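Local coordinates for protein NADH:ubiquinone oxidoreductase, Na translocating, C subunit (Parabacteroides distasonis, PDB 3LWX) that is probably a subunit of a sodium-pumping membrane complex and contains an FMN-binding domain, at residues A114-H118 / I129-S135. Residues are numbered along the deposited sequence; the frame is centred on the assembly and turned at random.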
loop_
_atom_site.group_PDB
_atom_site.type_symbol
_atom_site.label_atom_id
_atom_site.label_comp_id
_atom_site.label_asym_id
_atom_site.label_seq_id
_atom_site.Cartn_x
_atom_site.Cartn_y
_atom_site.Cartn_z
ATOM N N ALA A 114 -5.176 -4.512 -0.050
ATOM C CA ALA A 114 -4.770 -3.202 0.420
ATOM C C ALA A 114 -4.796 -3.162 1.938
ATOM O O ALA A 114 -5.548 -3.911 2.573
ATOM C CB ALA A 114 -5.717 -2.142 -0.134
ATOM N N ASP A 115 -3.998 -2.259 2.498
ATOM C CA ASP A 115 -3.964 -2.002 3.937
ATOM C C ASP A 115 -3.672 -0.525 4.126
ATOM O O ASP A 115 -2.763 -0.001 3.479
ATOM C CB ASP A 115 -2.874 -2.820 4.632
ATOM C CG ASP A 115 -2.974 -2.763 6.145
ATOM O OD1 ASP A 115 -4.005 -3.256 6.653
ATOM O OD2 ASP A 115 -2.040 -2.261 6.804
ATOM N N PHE A 116 -4.399 0.125 5.035
ATOM C CA PHE A 116 -4.194 1.541 5.306
ATOM C C PHE A 116 -3.978 1.759 6.795
ATOM O O PHE A 116 -4.677 1.166 7.621
ATOM C CB PHE A 116 -5.385 2.381 4.818
ATOM C CG PHE A 116 -5.687 2.197 3.352
ATOM C CD1 PHE A 116 -4.943 2.842 2.384
ATOM C CD2 PHE A 116 -6.694 1.357 2.940
ATOM C CE1 PHE A 116 -5.203 2.659 1.040
ATOM C CE2 PHE A 116 -6.948 1.165 1.594
ATOM C CZ PHE A 116 -6.206 1.816 0.659
ATOM N N SER A 117 -3.087 2.698 7.090
ATOM C CA SER A 117 -2.710 3.043 8.439
ATOM C C SER A 117 -2.684 4.555 8.622
ATOM O O SER A 117 -2.678 5.328 7.665
ATOM C CB SER A 117 -1.333 2.483 8.776
ATOM O OG SER A 117 -1.337 1.067 8.783
ATOM N N HIS A 118 -2.630 4.978 9.879
ATOM C CA HIS A 118 -2.629 6.396 10.199
ATOM C C HIS A 118 -2.040 6.624 11.577
ATOM O O HIS A 118 -2.015 5.737 12.432
ATOM C CB HIS A 118 -4.052 6.958 10.162
ATOM C CG HIS A 118 -4.953 6.293 11.143
ATOM N ND1 HIS A 118 -5.142 6.773 12.423
ATOM C CD2 HIS A 118 -5.614 5.110 11.072
ATOM C CE1 HIS A 118 -5.916 5.928 13.077
ATOM N NE2 HIS A 118 -6.211 4.906 12.287
ATOM N N ILE A 129 -10.470 3.867 7.986
ATOM C CA ILE A 129 -9.712 3.430 6.814
ATOM C C ILE A 129 -8.888 2.173 7.092
ATOM O O ILE A 129 -8.514 1.468 6.170
ATOM C CB ILE A 129 -8.795 4.534 6.209
ATOM C CG1 ILE A 129 -7.658 4.919 7.167
ATOM C CG2 ILE A 129 -9.644 5.740 5.780
ATOM C CD1 ILE A 129 -6.663 5.891 6.577
ATOM N N SER A 130 -8.567 1.931 8.360
ATOM C CA SER A 130 -7.769 0.775 8.749
ATOM C C SER A 130 -8.560 -0.518 8.891
ATOM O O SER A 130 -7.984 -1.548 9.212
ATOM C CB SER A 130 -7.005 1.060 10.045
ATOM O OG SER A 130 -6.049 2.078 9.852
ATOM N N LYS A 131 -9.850 -0.484 8.601
ATOM C CA LYS A 131 -10.721 -1.641 8.749
ATOM C C LYS A 131 -10.969 -2.325 7.412
ATOM O O LYS A 131 -11.052 -1.665 6.366
ATOM C CB LYS A 131 -12.076 -1.208 9.316
ATOM C CG LYS A 131 -12.035 -0.415 10.603
ATOM C CD LYS A 131 -11.564 -1.221 11.791
ATOM C CE LYS A 131 -12.542 -2.333 12.131
ATOM N N PRO A 132 -11.159 -3.654 7.426
ATOM C CA PRO A 132 -11.430 -4.371 6.173
ATOM C C PRO A 132 -12.665 -3.885 5.426
ATOM O O PRO A 132 -12.695 -3.971 4.193
ATOM C CB PRO A 132 -11.598 -5.828 6.621
ATOM C CG PRO A 132 -10.891 -5.932 7.892
ATOM C CD PRO A 132 -10.908 -4.582 8.549
ATOM N N VAL A 133 -13.691 -3.397 6.113
ATOM C CA VAL A 133 -14.873 -2.926 5.389
ATOM C C VAL A 133 -14.470 -1.840 4.381
ATOM O O VAL A 133 -15.069 -1.738 3.306
ATOM C CB VAL A 133 -16.000 -2.461 6.349
ATOM C CG1 VAL A 133 -15.576 -1.247 7.144
ATOM C CG2 VAL A 133 -17.280 -2.183 5.571
ATOM N N PHE A 134 -13.450 -1.048 4.703
ATOM C CA PHE A 134 -12.960 -0.050 3.774
ATOM C C PHE A 134 -11.994 -0.632 2.735
ATOM O O PHE A 134 -12.183 -0.475 1.533
ATOM C CB PHE A 134 -12.274 1.083 4.525
ATOM C CG PHE A 134 -11.723 2.169 3.609
ATOM C CD1 PHE A 134 -12.579 3.017 2.926
ATOM C CD2 PHE A 134 -10.358 2.329 3.419
ATOM C CE1 PHE A 134 -12.067 4.001 2.072
ATOM C CE2 PHE A 134 -9.856 3.310 2.584
ATOM C CZ PHE A 134 -10.717 4.136 1.906
ATOM N N SER A 135 -10.973 -1.336 3.204
ATOM C CA SER A 135 -9.917 -1.778 2.289
ATOM C C SER A 135 -10.353 -2.880 1.326
ATOM O O SER A 135 -9.849 -2.954 0.209
ATOM C CB SER A 135 -8.684 -2.209 3.076
ATOM O OG SER A 135 -8.974 -3.257 3.982
HETATM O O HOH W 1 -8.578 -5.562 2.770
HETATM O O HOH W 2 -5.212 -2.090 8.853
HETATM O O HOH W 3 -6.991 -0.926 5.820
HETATM O O HOH W 4 -3.690 2.549 11.567
#
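Phe116 turns a ring face to the edge of Phe134, and both Phe116 CD2 and Phe116 CE2 lie 3.7 Å from Phe134 CE2. The planes stand at 61° and the centroids 5.5 Å apart, an offset edge-to-face pair that suits two buried phenylalanines. Phe138 joins both rings, while Val180 and Met183 of helix 174-196 also touch Phe116. The branched side chain of Ile129 serves both rings: its extended arm brings CD1 to 4.1 Å from Phe116 CB, and its CG2 lies over the rim of one face of Phe134.

The polar side of the contact centres on Ser130. Its OG sits beside the backbone N and anti to the carbonyl carbon (chi1 -65°), and this short side chain puts a donor close enough to the strand to bond Phe116 O at 2.8 Å. It arrives at a C=O...O angle of 131°, tilted from the carbonyl plane. Ser130 CA adds a CA-H...O contact to the same oxygen. Ser130 OG also lies at the edge of the His118 ring, 3.3 Å from His118 CD2; the ND1 of that histidine bonds to Glu121 N.

Further along, the small Ala114 side chain lets its CB approach Ser135 CB to 4.4 Å, and Ser135 CB lies 3.6 Å from Ala114 O. Waters link the two segments: one joins Phe116 N to Ile129 O, another Asp115 OD1 to Ser130 O, a third His118 N to Ser130 OG. Asp115 is also salt-bridged to Arg22. Because Asp115 and Ser117 pair with Tyr101 and Trp99 of the neighbouring strand, Phe116 N and O face away from the sheet, where water and Ser130 take them up. The 3-10 turn and short helix thus cover the edge strand of an antiparallel sheet in the FMN-binding domain.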